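Local coordinates for YceI-like domain protein (Burkholderia cenocepacia BC7, PDB 5IXH), which is a lipocalin of the YceI family that holds a long polyprenyl diphosphate inside its beta barrel and probably captures antibiotics outside the cell, at residues D3-Q17 with I147-T161. Numbering follows the deposited sequence.
Sequences DVDLAKSKVSAVSKQ and IVADEVQIKFHLVAT. With OTP ((2E,6E,10E,14E,18E,22E,26E)-3,7,11,15,19,23,27,31-octamethyldotriaconta-2,6,10,14,18,22,26,30-octaenyl trihydrogen diphosphate), chain C.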
loop_
_atom_site.group_PDB
_atom_site.type_symbol
_atom_site.label_atom_id
_atom_site.label_comp_id
_atom_site.label_asym_id
_atom_site.label_seq_id
_atom_site.Cartn_x
_atom_site.Cartn_y
_atom_site.Cartn_z
ATOM N N ASP A 3 -6.359 14.003 10.705
ATOM C CA ASP A 3 -5.931 13.040 9.690
ATOM C C ASP A 3 -6.771 13.140 8.380
ATOM O O ASP A 3 -7.178 14.234 7.976
ATOM C CB ASP A 3 -5.854 11.609 10.282
ATOM C CG ASP A 3 -7.217 11.027 10.635
ATOM O OD1 ASP A 3 -8.135 11.796 10.991
ATOM O OD2 ASP A 3 -7.357 9.785 10.562
ATOM N N VAL A 4 -7.087 11.992 7.786
ATOM C CA VAL A 4 -7.083 11.783 6.341
ATOM C C VAL A 4 -8.466 11.918 5.636
ATOM O O VAL A 4 -9.428 12.361 6.263
ATOM C CB VAL A 4 -6.473 10.386 6.180
ATOM C CG1 VAL A 4 -6.301 9.900 4.736
ATOM C CG2 VAL A 4 -5.080 10.351 6.841
ATOM N N ASP A 5 -8.548 11.584 4.335
ATOM C CA ASP A 5 -9.830 11.534 3.599
ATOM C C ASP A 5 -9.846 10.433 2.517
ATOM O O ASP A 5 -9.211 10.579 1.471
ATOM C CB ASP A 5 -10.126 12.922 2.980
ATOM C CG ASP A 5 -11.583 13.074 2.488
ATOM O OD1 ASP A 5 -12.042 12.205 1.733
ATOM O OD2 ASP A 5 -12.226 14.077 2.853
ATOM N N LEU A 6 -10.574 9.330 2.749
ATOM C CA LEU A 6 -10.600 8.239 1.779
ATOM C C LEU A 6 -11.050 8.637 0.423
ATOM O O LEU A 6 -10.497 8.184 -0.570
ATOM C CB LEU A 6 -11.505 7.078 2.255
ATOM C CG LEU A 6 -11.932 5.970 1.244
ATOM C CD1 LEU A 6 -10.737 5.219 0.677
ATOM C CD2 LEU A 6 -12.885 4.975 1.892
ATOM N N ALA A 7 -12.100 9.442 0.361
ATOM C CA ALA A 7 -12.642 9.773 -0.921
ATOM C C ALA A 7 -11.615 10.539 -1.730
ATOM O O ALA A 7 -11.560 10.395 -2.955
ATOM C CB ALA A 7 -13.928 10.551 -0.757
ATOM N N LYS A 8 -10.782 11.350 -1.059
ATOM C CA LYS A 8 -9.757 12.142 -1.731
ATOM C C LYS A 8 -8.463 11.357 -1.932
ATOM O O LYS A 8 -7.607 11.757 -2.705
ATOM C CB LYS A 8 -9.472 13.418 -0.932
ATOM C CG LYS A 8 -10.613 14.417 -0.977
ATOM C CD LYS A 8 -10.333 15.630 -0.105
ATOM C CE LYS A 8 -11.448 16.662 -0.269
ATOM N NZ LYS A 8 -11.204 17.865 0.571
ATOM N N SER A 9 -8.363 10.216 -1.246
ATOM C CA SER A 9 -7.129 9.434 -1.174
ATOM C C SER A 9 -7.255 8.184 -2.033
ATOM O O SER A 9 -8.367 7.760 -2.409
ATOM C CB SER A 9 -6.863 9.046 0.272
ATOM O OG SER A 9 -6.621 10.205 1.060
ATOM N N LYS A 10 -6.114 7.582 -2.335
ATOM C CA LYS A 10 -6.091 6.399 -3.173
ATOM C C LYS A 10 -4.937 5.521 -2.782
ATOM O O LYS A 10 -3.829 5.999 -2.520
ATOM C CB LYS A 10 -5.927 6.800 -4.643
ATOM C CG LYS A 10 -6.179 5.668 -5.638
ATOM C CD LYS A 10 -5.497 5.933 -6.974
ATOM C CE LYS A 10 -6.063 5.052 -8.077
ATOM N NZ LYS A 10 -5.233 5.096 -9.317
ATOM N N VAL A 11 -5.195 4.222 -2.723
ATOM C CA VAL A 11 -4.149 3.229 -2.568
ATOM C C VAL A 11 -4.389 2.186 -3.650
ATOM O O VAL A 11 -5.488 1.645 -3.761
ATOM C CB VAL A 11 -4.190 2.556 -1.200
ATOM C CG1 VAL A 11 -3.069 1.510 -1.079
ATOM C CG2 VAL A 11 -4.029 3.593 -0.096
ATOM N N SER A 12 -3.355 1.924 -4.438
ATOM C CA SER A 12 -3.460 0.998 -5.553
ATOM C C SER A 12 -2.243 0.099 -5.622
ATOM O O SER A 12 -1.241 0.336 -4.945
ATOM C CB SER A 12 -3.652 1.745 -6.876
ATOM O OG SER A 12 -2.517 2.493 -7.232
ATOM N N ALA A 13 -2.360 -0.959 -6.414
ATOM C CA ALA A 13 -1.269 -1.891 -6.633
ATOM C C ALA A 13 -1.189 -2.184 -8.123
ATOM O O ALA A 13 -2.202 -2.441 -8.774
ATOM C CB ALA A 13 -1.465 -3.153 -5.857
ATOM N N VAL A 14 0.028 -2.056 -8.649
ATOM C CA VAL A 14 0.282 -2.287 -10.060
ATOM C C VAL A 14 1.109 -3.549 -10.203
ATOM O O VAL A 14 2.210 -3.637 -9.639
ATOM C CB VAL A 14 1.059 -1.129 -10.682
ATOM C CG1 VAL A 14 1.242 -1.377 -12.155
ATOM C CG2 VAL A 14 0.334 0.193 -10.443
ATOM N N SER A 15 0.595 -4.496 -10.960
ATOM C CA SER A 15 1.260 -5.766 -11.202
ATOM C C SER A 15 1.585 -5.862 -12.677
ATOM O O SER A 15 1.139 -5.021 -13.471
ATOM C CB SER A 15 0.359 -6.937 -10.800
ATOM O OG SER A 15 -0.842 -6.965 -11.559
ATOM N N LYS A 16 2.341 -6.890 -13.049
ATOM C CA LYS A 16 2.730 -7.059 -14.442
ATOM C C LYS A 16 2.607 -8.476 -14.981
ATOM O O LYS A 16 2.739 -9.435 -14.229
ATOM C CB LYS A 16 4.171 -6.579 -14.659
ATOM C CG LYS A 16 4.363 -5.063 -14.691
ATOM C CD LYS A 16 5.773 -4.727 -15.171
ATOM C CE LYS A 16 5.833 -3.406 -15.922
ATOM N NZ LYS A 16 6.298 -2.298 -15.057
ATOM N N GLN A 17 2.374 -8.593 -16.294
ATOM C CA GLN A 17 2.334 -9.904 -16.947
ATOM C C GLN A 17 2.122 -10.010 -18.484
ATOM O O GLN A 17 1.299 -10.822 -18.904
ATOM C CB GLN A 17 1.224 -10.721 -16.277
ATOM C CG GLN A 17 -0.084 -9.980 -16.109
ATOM C CD GLN A 17 -1.259 -10.795 -16.597
ATOM O OE1 GLN A 17 -1.431 -11.950 -16.209
ATOM N NE2 GLN A 17 -2.064 -10.205 -17.475
ATOM N N ILE A 147 3.903 -15.882 -15.294
ATOM C CA ILE A 147 2.475 -15.597 -15.471
ATOM C C ILE A 147 2.120 -14.224 -14.893
ATOM O O ILE A 147 1.599 -13.383 -15.599
ATOM C CB ILE A 147 1.566 -16.656 -14.811
ATOM C CG1 ILE A 147 1.864 -18.055 -15.353
ATOM C CG2 ILE A 147 0.097 -16.298 -15.035
ATOM C CD1 ILE A 147 1.129 -19.155 -14.604
ATOM N N VAL A 148 2.354 -14.025 -13.600
ATOM C CA VAL A 148 2.234 -12.711 -12.981
ATOM C C VAL A 148 3.575 -12.418 -12.327
ATOM O O VAL A 148 4.064 -13.221 -11.538
ATOM C CB VAL A 148 1.123 -12.668 -11.891
ATOM C CG1 VAL A 148 1.068 -11.301 -11.186
ATOM C CG2 VAL A 148 -0.224 -13.030 -12.507
ATOM N N ALA A 149 4.185 -11.286 -12.672
ATOM C CA ALA A 149 5.495 -10.945 -12.125
ATOM C C ALA A 149 5.454 -10.886 -10.600
ATOM O O ALA A 149 4.423 -10.639 -9.998
ATOM C CB ALA A 149 5.981 -9.617 -12.677
ATOM N N ASP A 150 6.595 -11.128 -9.973
ATOM C CA ASP A 150 6.696 -11.084 -8.531
ATOM C C ASP A 150 6.602 -9.642 -8.022
ATOM O O ASP A 150 5.916 -9.351 -7.047
ATOM C CB ASP A 150 8.003 -11.722 -8.070
ATOM C CG ASP A 150 7.956 -12.213 -6.635
ATOM O OD1 ASP A 150 6.949 -11.965 -5.936
ATOM O OD2 ASP A 150 8.941 -12.839 -6.199
ATOM N N GLU A 151 7.269 -8.721 -8.706
ATOM C CA GLU A 151 7.247 -7.342 -8.244
ATOM C C GLU A 151 5.882 -6.686 -8.418
ATOM O O GLU A 151 5.292 -6.740 -9.491
ATOM C CB GLU A 151 8.299 -6.487 -8.952
ATOM C CG GLU A 151 8.323 -5.078 -8.355
ATOM C CD GLU A 151 9.518 -4.255 -8.772
ATOM O OE1 GLU A 151 9.323 -3.268 -9.512
ATOM O OE2 GLU A 151 10.644 -4.575 -8.334
ATOM N N VAL A 152 5.390 -6.077 -7.343
ATOM C CA VAL A 152 4.152 -5.292 -7.353
ATOM C C VAL A 152 4.474 -3.925 -6.777
ATOM O O VAL A 152 5.147 -3.824 -5.744
ATOM C CB VAL A 152 3.058 -5.966 -6.497
ATOM C CG1 VAL A 152 1.806 -5.078 -6.370
ATOM C CG2 VAL A 152 2.692 -7.309 -7.079
ATOM N N GLN A 153 3.991 -2.869 -7.419
ATOM C CA GLN A 153 4.194 -1.520 -6.927
ATOM C C GLN A 153 2.943 -1.040 -6.203
ATOM O O GLN A 153 1.856 -0.970 -6.785
ATOM C CB GLN A 153 4.523 -0.565 -8.072
ATOM C CG GLN A 153 5.820 -0.882 -8.773
ATOM C CD GLN A 153 6.100 0.068 -9.914
ATOM O OE1 GLN A 153 5.236 0.853 -10.309
ATOM N NE2 GLN A 153 7.314 0.006 -10.452
ATOM N N ILE A 154 3.097 -0.711 -4.930
ATOM C CA ILE A 154 2.002 -0.168 -4.131
ATOM C C ILE A 154 2.093 1.356 -4.194
ATOM O O ILE A 154 3.067 1.940 -3.742
ATOM C CB ILE A 154 2.103 -0.611 -2.655
ATOM C CG1 ILE A 154 2.074 -2.144 -2.544
ATOM C CG2 ILE A 154 0.958 0.042 -1.844
ATOM C CD1 ILE A 154 2.357 -2.677 -1.162
ATOM N N LYS A 155 1.097 1.994 -4.775
ATOM C CA LYS A 155 1.097 3.442 -4.936
ATOM C C LYS A 155 0.067 4.049 -4.017
ATOM O O LYS A 155 -1.027 3.531 -3.871
ATOM C CB LYS A 155 0.777 3.807 -6.386
ATOM C CG LYS A 155 1.646 3.117 -7.416
ATOM C CD LYS A 155 1.719 3.899 -8.725
ATOM C CE LYS A 155 0.344 4.332 -9.232
ATOM N NZ LYS A 155 -0.560 3.179 -9.489
ATOM N N PHE A 156 0.411 5.162 -3.392
ATOM C CA PHE A 156 -0.544 5.833 -2.542
ATOM C C PHE A 156 -0.483 7.339 -2.705
ATOM O O PHE A 156 0.567 7.933 -2.965
ATOM C CB PHE A 156 -0.317 5.447 -1.082
ATOM C CG PHE A 156 1.095 5.648 -0.626
ATOM C CD1 PHE A 156 1.507 6.858 -0.098
ATOM C CD2 PHE A 156 2.023 4.630 -0.762
ATOM C CE1 PHE A 156 2.812 7.027 0.323
ATOM C CE2 PHE A 156 3.325 4.796 -0.353
ATOM C CZ PHE A 156 3.722 6.001 0.179
ATOM N N HIS A 157 -1.658 7.927 -2.525
ATOM C CA HIS A 157 -1.878 9.361 -2.529
ATOM C C HIS A 157 -2.805 9.606 -1.349
ATOM O O HIS A 157 -4.001 9.331 -1.454
ATOM C CB HIS A 157 -2.538 9.791 -3.839
ATOM C CG HIS A 157 -2.926 11.239 -3.887
ATOM N ND1 HIS A 157 -2.021 12.239 -4.161
ATOM C CD2 HIS A 157 -4.131 11.847 -3.759
ATOM C CE1 HIS A 157 -2.643 13.407 -4.162
ATOM N NE2 HIS A 157 -3.924 13.198 -3.921
ATOM N N LEU A 158 -2.274 10.069 -0.220
ATOM C CA LEU A 158 -3.067 10.301 0.980
ATOM C C LEU A 158 -3.257 11.786 1.173
ATOM O O LEU A 158 -2.277 12.543 1.173
ATOM C CB LEU A 158 -2.379 9.736 2.223
ATOM C CG LEU A 158 -2.215 8.234 2.400
ATOM C CD1 LEU A 158 -1.328 7.654 1.341
ATOM C CD2 LEU A 158 -1.628 7.976 3.772
ATOM N N VAL A 159 -4.501 12.209 1.340
ATOM C CA VAL A 159 -4.845 13.603 1.552
ATOM C C VAL A 159 -5.393 13.733 2.956
ATOM O O VAL A 159 -6.358 13.046 3.310
ATOM C CB VAL A 159 -5.910 14.069 0.547
ATOM C CG1 VAL A 159 -6.272 15.535 0.787
ATOM C CG2 VAL A 159 -5.433 13.867 -0.874
ATOM N N ALA A 160 -4.765 14.578 3.761
ATOM C CA ALA A 160 -5.198 14.828 5.129
ATOM C C ALA A 160 -5.720 16.225 5.308
ATOM O O ALA A 160 -5.085 17.197 4.886
ATOM C CB ALA A 160 -4.094 14.524 6.116
ATOM N N THR A 161 -6.874 16.291 5.976
ATOM C CA THR A 161 -7.775 17.447 5.984
ATOM C C THR A 161 -7.924 18.048 4.588
ATOM O O THR A 161 -8.914 17.795 3.901
ATOM C CB THR A 161 -7.345 18.519 6.997
ATOM O OG1 THR A 161 -7.566 18.029 8.326
ATOM C CG2 THR A 161 -8.145 19.803 6.814
HETATM O O7 OTP C . -3.785 -13.840 -20.078
HETATM P P2 OTP C . -3.425 -14.193 -18.649
HETATM O O5 OTP C . -3.742 -15.649 -18.388
HETATM O O6 OTP C . -1.950 -13.946 -18.415
HETATM O O4 OTP C . -4.262 -13.288 -17.649
HETATM P P1 OTP C . -4.404 -13.559 -16.090
HETATM O O2 OTP C . -5.523 -14.545 -15.840
HETATM O O3 OTP C . -3.106 -14.106 -15.535
HETATM O O1 OTP C . -4.762 -12.175 -15.398
HETATM C C40 OTP C . -4.004 -11.656 -14.317
HETATM C C39 OTP C . -4.892 -10.543 -13.769
HETATM C C37 OTP C . -4.538 -9.716 -12.743
HETATM C C38 OTP C . -5.583 -8.671 -12.352
HETATM C C36 OTP C . -3.192 -9.801 -11.987
HETATM C C35 OTP C . -3.481 -9.777 -10.472
HETATM C C34 OTP C . -2.337 -9.126 -9.674
HETATM C C32 OTP C . -2.583 -8.686 -8.393
HETATM C C33 OTP C . -3.971 -8.832 -7.757
HETATM C C31 OTP C . -1.451 -8.038 -7.576
HETATM C C30 OTP C . -1.383 -8.694 -6.180
HETATM C C29 OTP C . -1.404 -7.529 -5.186
HETATM C C27 OTP C . -0.445 -7.366 -4.217
HETATM C C28 OTP C . 0.735 -8.313 -3.991
HETATM C C26 OTP C . -0.604 -6.131 -3.329
HETATM C C25 OTP C . -0.366 -6.470 -1.851
HETATM C C24 OTP C . -0.554 -5.070 -1.253
HETATM C C22 OTP C . -1.527 -4.795 -0.333
HETATM C C23 OTP C . -2.494 -5.849 0.216
HETATM C C21 OTP C . -1.602 -3.352 0.162
HETATM C C20 OTP C . -0.807 -3.333 1.467
HETATM C C19 OTP C . -0.412 -1.869 1.688
HETATM C C17 OTP C . -0.603 -1.245 2.903
HETATM C C18 OTP C . -1.216 -2.005 4.081
HETATM C C16 OTP C . -0.197 0.222 3.128
HETATM C C15 OTP C . 0.268 0.917 1.835
HETATM C C14 OTP C . 0.990 2.214 2.235
HETATM C C12 OTP C . 2.317 2.186 2.602
HETATM C C13 OTP C . 3.155 0.903 2.614
HETATM C C11 OTP C . 3.041 3.479 3.006
HETATM C C10 OTP C . 2.078 4.538 3.558
HETATM C C9 OTP C . 2.999 5.593 4.192
HETATM C C7 OTP C . 2.508 6.567 5.021
HETATM C C8 OTP C . 1.016 6.644 5.347
HETATM C C6 OTP C . 3.517 7.570 5.614
HETATM C C5 OTP C . 2.980 8.999 5.512
HETATM C C4 OTP C . 4.231 9.895 5.573
HETATM C C2 OTP C . 4.596 10.655 6.661
HETATM C C3 OTP C . 5.875 11.483 6.536
HETATM C C1 OTP C . 3.791 10.709 7.962
HETATM O O HOH W 1 -11.669 16.742 3.353
HETATM O O HOH W 2 3.261 -8.189 -10.644
#
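A serine hydroxyl takes the place of a backbone carbonyl where the regular pairing of the first and last strands ends: Ser9 OG accepts a hydrogen bond from Val159 N at 2.9 Å, nearly straight (173°), and donates to Asp5 O at 2.6 Å. A chi1 of -65° sets OG beside Ser9's own backbone N, where it meets both partners. In the turn at Asp5, Asp5 OD1 accepts a hydrogen bond from Lys8 N in an Asx motif. Val159 CB packs 3.9 Å from Lys8 CB, the two side chains crossing at about a right angle, and a water joins Asp5 OD2, Lys8 NZ and Thr161 O.

From here strands 10-15 and 151-160 run antiparallel, with paired backbone bonds at Lys10-His157, Ser12-Lys155 and Val14-Gln153. Beyond them a second water accepts a hydrogen bond from Lys16 N and donates to Ala149 O and Glu151 O, bridging the point where the strands part, before Ala149 N returns to Lys16 O at 2.8 Å.

The barrel interior is lined by Val11, Ala13, Val152, Ile154 and Phe156. Ala13 CB meets Val152 CG1 at 3.8 Å, and one face of the Phe156 ring lies against the prenyl chain, with C10 over its centre. On the outer face Lys155 folds back, bent at its last two torsions, bringing NZ 3.3 Å from Val14 CG2 and into a salt bridge with Glu23, which also takes a hydrogen bond from Ser12 OG. His157 ND1 bonds Asp125. Charged groups and His157 thus lie outside, while the inner wall is mainly hydrocarbon apart from Ser15 OG, which faces the prenyl chain and bonds weakly to Thr22 O, consistent with lipid binding in a lipocalin barrel.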